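Local coordinates for protein KLLA0E08119p (Kluyveromyces lactis, PDB 3VA7) that probably catalyses the biotin-dependent, ATP-driven carboxylation of urea by hydrogencarbonate, this chain being the urea carboxylase part of a larger multifunctional enzyme, at residues I328-T333 and W392-T397; A763-W768 and E794-S799. One frame throughout, in Å; residues are numbered along the deposited sequence.

Interaction 1: I328-T333 and W392-T397; sequences ITEMVT and WARVDT
R394 reaches from strand 394-397 to helix 326-333 and meets E330 in a salt bridge, with M331 CE set against R394 CD. The arginine is drawn out almost straight: CG lies anti to the backbone N (chi1 164°), and the chain stays extended as far as NE. This carries the guanidinium to E330 OE1, which takes NH1 at 2.7 Å in the guanidinium plane, nearly along its own C-O bond. A weak second bond comes to E330 OE1 from R394 NH2 at 3.2 Å. The carboxylate is turned 48° from the guanidinium plane, and only OE1 meets R394; OE2 is taken by R45 and the backbone N of L337.

The other edge of the guanidinium belongs to D396, which is gripped side-on: R394 NE binds D396 OD1 at 2.8 Å and R394 NH2 binds D396 OD2 at 2.8 Å, both on the syn side. Held by both acids, the guanidinium has its rotation fixed, and its charge probably offsets the two carboxylates. M331 bends at chi2 and chi3, bringing its CE to 3.8 Å from R394 CD.

Within the biotin carboxylase region, the network joins helix 326-333 to strand 394-397, which pairs antiparallel with strand 412-420; M331 also packs on I417 of that strand and on S363 of strand 362-372.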
loop_
_atom_site.group_PDB
_atom_site.type_symbol
_atom_site.label_atom_id
_atom_site.label_comp_id
_atom_site.label_asym_id
_atom_site.label_seq_id
_atom_site.Cartn_x
_atom_site.Cartn_y
_atom_site.Cartn_z
ATOM N N ILE A 328 27.372 -14.352 16.978
ATOM C CA ILE A 328 28.712 -14.279 16.359
ATOM C C ILE A 328 29.656 -15.355 16.915
ATOM O O ILE A 328 30.436 -16.010 16.163
ATOM C CB ILE A 328 29.338 -12.877 16.383
ATOM C CG1 ILE A 328 29.514 -12.356 17.801
ATOM C CG2 ILE A 328 28.488 -11.913 15.573
ATOM C CD1 ILE A 328 30.297 -11.101 17.856
ATOM N N THR A 329 29.542 -15.564 18.234
ATOM C CA THR A 329 30.212 -16.651 18.940
ATOM C C THR A 329 29.881 -18.009 18.293
ATOM O O THR A 329 30.782 -18.871 18.076
ATOM C CB THR A 329 29.820 -16.609 20.456
ATOM O OG1 THR A 329 30.218 -15.343 21.012
ATOM C CG2 THR A 329 30.487 -17.689 21.232
ATOM N N GLU A 330 28.606 -18.202 17.969
ATOM C CA GLU A 330 28.174 -19.472 17.319
ATOM C C GLU A 330 28.813 -19.662 15.913
ATOM O O GLU A 330 29.017 -20.779 15.455
ATOM C CB GLU A 330 26.640 -19.587 17.247
ATOM C CG GLU A 330 25.960 -19.707 18.603
ATOM C CD GLU A 330 24.441 -19.928 18.534
ATOM O OE1 GLU A 330 23.847 -19.735 17.433
ATOM O OE2 GLU A 330 23.832 -20.317 19.580
ATOM N N MET A 331 29.152 -18.560 15.253
ATOM C CA MET A 331 29.632 -18.687 13.910
ATOM C C MET A 331 31.047 -19.180 14.075
ATOM O O MET A 331 31.456 -20.135 13.385
ATOM C CB MET A 331 29.611 -17.346 13.136
ATOM C CG MET A 331 28.245 -16.835 12.734
ATOM S SD MET A 331 27.597 -17.649 11.250
ATOM C CE MET A 331 26.605 -18.849 12.166
ATOM N N VAL A 332 31.811 -18.539 14.961
ATOM C CA VAL A 332 33.241 -18.888 15.023
ATOM C C VAL A 332 33.592 -20.238 15.706
ATOM O O VAL A 332 34.694 -20.758 15.509
ATOM C CB VAL A 332 34.112 -17.756 15.523
ATOM C CG1 VAL A 332 33.783 -16.521 14.740
ATOM C CG2 VAL A 332 33.898 -17.527 17.009
ATOM N N THR A 333 32.633 -20.839 16.416
ATOM C CA THR A 333 32.887 -22.076 17.176
ATOM C C THR A 333 32.061 -23.266 16.628
ATOM O O THR A 333 32.442 -24.418 16.766
ATOM C CB THR A 333 32.579 -21.823 18.677
ATOM O OG1 THR A 333 31.192 -21.541 18.860
ATOM C CG2 THR A 333 33.348 -20.586 19.187
ATOM N N TRP A 392 22.793 -16.065 2.159
ATOM C CA TRP A 392 24.111 -16.714 2.421
ATOM C C TRP A 392 24.661 -16.282 3.768
ATOM O O TRP A 392 25.551 -16.948 4.309
ATOM C CB TRP A 392 25.189 -16.418 1.331
ATOM C CG TRP A 392 25.260 -14.953 0.975
ATOM C CD1 TRP A 392 24.576 -14.332 -0.031
ATOM C CD2 TRP A 392 25.954 -13.899 1.688
ATOM N NE1 TRP A 392 24.826 -12.988 -0.017
ATOM C CE2 TRP A 392 25.673 -12.686 1.011
ATOM C CE3 TRP A 392 26.784 -13.868 2.815
ATOM C CZ2 TRP A 392 26.203 -11.466 1.403
ATOM C CZ3 TRP A 392 27.322 -12.640 3.206
ATOM C CH2 TRP A 392 27.032 -11.460 2.507
ATOM N N ALA A 393 24.174 -15.158 4.280
ATOM C CA ALA A 393 24.455 -14.785 5.677
ATOM C C ALA A 393 23.495 -15.562 6.617
ATOM O O ALA A 393 22.550 -16.203 6.187
ATOM C CB ALA A 393 24.346 -13.231 5.883
ATOM N N ARG A 394 23.770 -15.519 7.904
ATOM C CA ARG A 394 22.810 -15.981 8.894
ATOM C C ARG A 394 22.029 -14.739 9.277
ATOM O O ARG A 394 22.616 -13.696 9.600
ATOM C CB ARG A 394 23.507 -16.607 10.144
ATOM C CG ARG A 394 22.550 -16.730 11.347
ATOM C CD ARG A 394 23.087 -17.547 12.433
ATOM N NE ARG A 394 22.345 -17.323 13.658
ATOM C CZ ARG A 394 22.621 -17.940 14.804
ATOM N NH1 ARG A 394 23.627 -18.819 14.869
ATOM N NH2 ARG A 394 21.897 -17.693 15.881
ATOM N N VAL A 395 20.702 -14.825 9.200
ATOM C CA VAL A 395 19.880 -13.691 9.679
ATOM C C VAL A 395 18.875 -14.169 10.676
ATOM O O VAL A 395 18.107 -15.063 10.407
ATOM C CB VAL A 395 19.391 -12.654 8.546
ATOM C CG1 VAL A 395 19.915 -13.030 7.138
ATOM C CG2 VAL A 395 17.888 -12.338 8.580
ATOM N N ASP A 396 18.957 -13.641 11.880
ATOM C CA ASP A 396 18.001 -14.039 12.885
ATOM C C ASP A 396 16.963 -12.937 12.846
ATOM O O ASP A 396 17.256 -11.733 13.060
ATOM C CB ASP A 396 18.660 -14.228 14.253
ATOM C CG ASP A 396 19.722 -15.362 14.273
ATOM O OD1 ASP A 396 19.821 -16.249 13.386
ATOM O OD2 ASP A 396 20.498 -15.389 15.226
ATOM N N THR A 397 15.763 -13.320 12.485
ATOM C CA THR A 397 14.734 -12.350 12.359
ATOM C C THR A 397 13.405 -13.001 12.742
ATOM O O THR A 397 13.351 -14.197 13.109
ATOM C CB THR A 397 14.694 -11.784 10.895
ATOM O OG1 THR A 397 13.770 -10.677 10.818
ATOM C CG2 THR A 397 14.321 -12.919 9.858
#

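Interaction 2: A763-W768 and E794-S799; sequences AEAELW and ESQDKS. With NA (sodium ion), chain K.
Q796 projects from helix 786-802 onto A765, in the turn that follows strand 756-762 of the carboxyltransferase domain. The contact is a turn packed against a helix, with a sodium ion bound at its margin.

The glutamine can be followed outward. At CB the chain leaves the helix with CG beside the backbone N (chi1 -65°), and it runs extended from there, reaching from the helix to the turn. Q796 CD comes 3.9 Å from A765 CB, placing the amide against the alanine methyl. At the tip, the atom modelled as Q796 OE1 stands 2.9 Å from A765 O, though the amide is probably reversed in the model. The atom modelled as Q796 OE1 also passes W768 CD1 at 4.1 Å, with amide and indole planes 70° apart. A765 O itself sits at the edge of the indole, in its plane, and forms a corner with the glutamine tip and W768 CD1. Y512 of helix 511-520 touches Q796 as well.

The neighbouring E764 binds the metal. Its CG lies anti to the backbone N and its chain is extended, which takes OE2 to 2.7 Å from the sodium ion. D845 supplies another ligand, and a water lies 2.9 Å from the metal; R790 of helix 786-802 also belongs to the site. E764 thus reaches the ion while also touching K793 of the same helix.

One turn beyond Q796's neighbour S795, the helix binds its own serine: S795 O accepts both S799 N and S799 OG, which approach from opposite faces of its carbonyl plane, OG at 2.6 Å.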
loop_
_atom_site.group_PDB
_atom_site.type_symbol
_atom_site.label_atom_id
_atom_site.label_comp_id
_atom_site.label_asym_id
_atom_site.label_seq_id
_atom_site.Cartn_x
_atom_site.Cartn_y
_atom_site.Cartn_z
ATOM N N ALA A 763 -8.002 13.448 -25.535
ATOM C CA ALA A 763 -6.955 12.798 -26.311
ATOM C C ALA A 763 -5.785 12.579 -25.412
ATOM O O ALA A 763 -5.538 13.368 -24.560
ATOM C CB ALA A 763 -6.561 13.595 -27.549
ATOM N N GLU A 764 -5.069 11.494 -25.592
ATOM C CA GLU A 764 -3.978 11.199 -24.703
ATOM C C GLU A 764 -3.233 12.473 -24.320
ATOM O O GLU A 764 -2.985 12.728 -23.130
ATOM C CB GLU A 764 -3.019 10.237 -25.381
ATOM C CG GLU A 764 -1.863 9.786 -24.506
ATOM C CD GLU A 764 -1.060 8.684 -25.162
ATOM O OE1 GLU A 764 0.020 8.367 -24.640
ATOM O OE2 GLU A 764 -1.505 8.153 -26.229
ATOM N N ALA A 765 -2.905 13.257 -25.350
ATOM C CA ALA A 765 -1.953 14.355 -25.288
ATOM C C ALA A 765 -2.653 15.593 -24.796
ATOM O O ALA A 765 -1.992 16.615 -24.548
ATOM C CB ALA A 765 -1.397 14.623 -26.685
ATOM N N GLU A 766 -3.978 15.520 -24.715
ATOM C CA GLU A 766 -4.764 16.569 -24.085
ATOM C C GLU A 766 -5.039 16.365 -22.571
ATOM O O GLU A 766 -5.423 17.312 -21.874
ATOM C CB GLU A 766 -6.060 16.825 -24.856
ATOM C CG GLU A 766 -5.784 17.299 -26.247
ATOM C CD GLU A 766 -5.686 18.799 -26.294
ATOM O OE1 GLU A 766 -6.733 19.429 -26.043
ATOM O OE2 GLU A 766 -4.593 19.336 -26.551
ATOM N N LEU A 767 -4.824 15.149 -22.072
ATOM C CA LEU A 767 -5.071 14.832 -20.648
ATOM C C LEU A 767 -4.327 15.743 -19.670
ATOM O O LEU A 767 -4.854 16.016 -18.609
ATOM C CB LEU A 767 -4.776 13.352 -20.343
ATOM C CG LEU A 767 -6.062 12.538 -20.359
ATOM C CD1 LEU A 767 -5.782 11.047 -20.151
ATOM C CD2 LEU A 767 -6.979 13.047 -19.256
ATOM N N TRP A 768 -3.121 16.208 -20.026
ATOM C CA TRP A 768 -2.374 17.118 -19.173
ATOM C C TRP A 768 -3.163 18.343 -18.799
ATOM O O TRP A 768 -2.968 18.863 -17.743
ATOM C CB TRP A 768 -1.074 17.572 -19.810
ATOM C CG TRP A 768 -1.217 18.783 -20.748
ATOM C CD1 TRP A 768 -1.421 18.753 -22.104
ATOM C CD2 TRP A 768 -1.160 20.178 -20.382
ATOM N NE1 TRP A 768 -1.504 20.044 -22.607
ATOM C CE2 TRP A 768 -1.340 20.935 -21.579
ATOM C CE3 TRP A 768 -0.979 20.859 -19.168
ATOM C CZ2 TRP A 768 -1.326 22.345 -21.595
ATOM C CZ3 TRP A 768 -0.989 22.252 -19.176
ATOM C CH2 TRP A 768 -1.161 22.983 -20.395
ATOM N N GLU A 794 2.732 12.821 -30.724
ATOM C CA GLU A 794 4.070 12.652 -31.284
ATOM C C GLU A 794 4.930 13.895 -31.106
ATOM O O GLU A 794 6.139 13.787 -30.868
ATOM C CB GLU A 794 4.010 12.224 -32.746
ATOM C CG GLU A 794 4.135 10.709 -32.938
ATOM C CD GLU A 794 3.434 10.187 -34.212
ATOM O OE1 GLU A 794 3.403 8.926 -34.378
ATOM O OE2 GLU A 794 2.914 10.997 -35.044
ATOM N N SER A 795 4.299 15.068 -31.185
ATOM C CA SER A 795 5.007 16.294 -30.954
ATOM C C SER A 795 5.496 16.378 -29.508
ATOM O O SER A 795 6.528 16.997 -29.266
ATOM C CB SER A 795 4.138 17.494 -31.277
ATOM O OG SER A 795 3.663 18.077 -30.077
ATOM N N GLN A 796 4.776 15.785 -28.545
ATOM C CA GLN A 796 5.261 15.854 -27.174
ATOM C C GLN A 796 6.481 14.923 -27.022
ATOM O O GLN A 796 7.482 15.256 -26.376
ATOM C CB GLN A 796 4.160 15.557 -26.146
ATOM C CG GLN A 796 3.006 16.592 -26.100
ATOM C CD GLN A 796 1.851 16.240 -25.128
ATOM O OE1 GLN A 796 0.860 16.987 -25.022
ATOM N NE2 GLN A 796 1.974 15.114 -24.421
ATOM N N ASP A 797 6.429 13.764 -27.655
ATOM C CA ASP A 797 7.540 12.882 -27.534
ATOM C C ASP A 797 8.804 13.468 -28.178
ATOM O O ASP A 797 9.895 13.349 -27.612
ATOM C CB ASP A 797 7.174 11.511 -28.108
ATOM C CG ASP A 797 6.062 10.794 -27.300
ATOM O OD1 ASP A 797 5.610 11.314 -26.282
ATOM O OD2 ASP A 797 5.620 9.708 -27.706
ATOM N N LYS A 798 8.668 14.110 -29.336
ATOM C CA LYS A 798 9.821 14.717 -29.997
ATOM C C LYS A 798 10.347 15.874 -29.190
ATOM O O LYS A 798 11.555 16.100 -29.134
ATOM C CB LYS A 798 9.535 15.193 -31.441
ATOM C CG LYS A 798 9.128 14.092 -32.450
ATOM C CD LYS A 798 10.191 12.968 -32.657
ATOM C CE LYS A 798 11.135 13.301 -33.856
ATOM N NZ LYS A 798 10.394 13.868 -35.072
ATOM N N SER A 799 9.433 16.602 -28.565
ATOM C CA SER A 799 9.802 17.729 -27.735
ATOM C C SER A 799 10.602 17.202 -26.587
ATOM O O SER A 799 11.682 17.693 -26.334
ATOM C CB SER A 799 8.569 18.463 -27.261
ATOM O OG SER A 799 7.915 19.055 -28.380
HETATM NA NA NA K . -1.677 8.216 -28.942
HETATM O O HOH W 1 0.444 6.597 -27.714
#

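The two contacts lie in separate parts of the enzyme and come in series along the chain, interaction 1 closing before interaction 2 opens. Their centres are about 55 Å apart and their nearest atoms about 41 Å. Interaction 1 joins a helix to the antiparallel sheet of the biotin carboxylase region, whereas interaction 2 joins a turn to helix 786-802 in the carboxyltransferase part; they share no helix, strand or sheet. The carboxyltransferase part binds the biotin on K1202 and, in an adjoining pocket, urea. The contacts thus belong to different catalytic regions. Biotin-dependent carboxylases generally work in two steps, with biotin carrying the carboxyl group from one such region to the other.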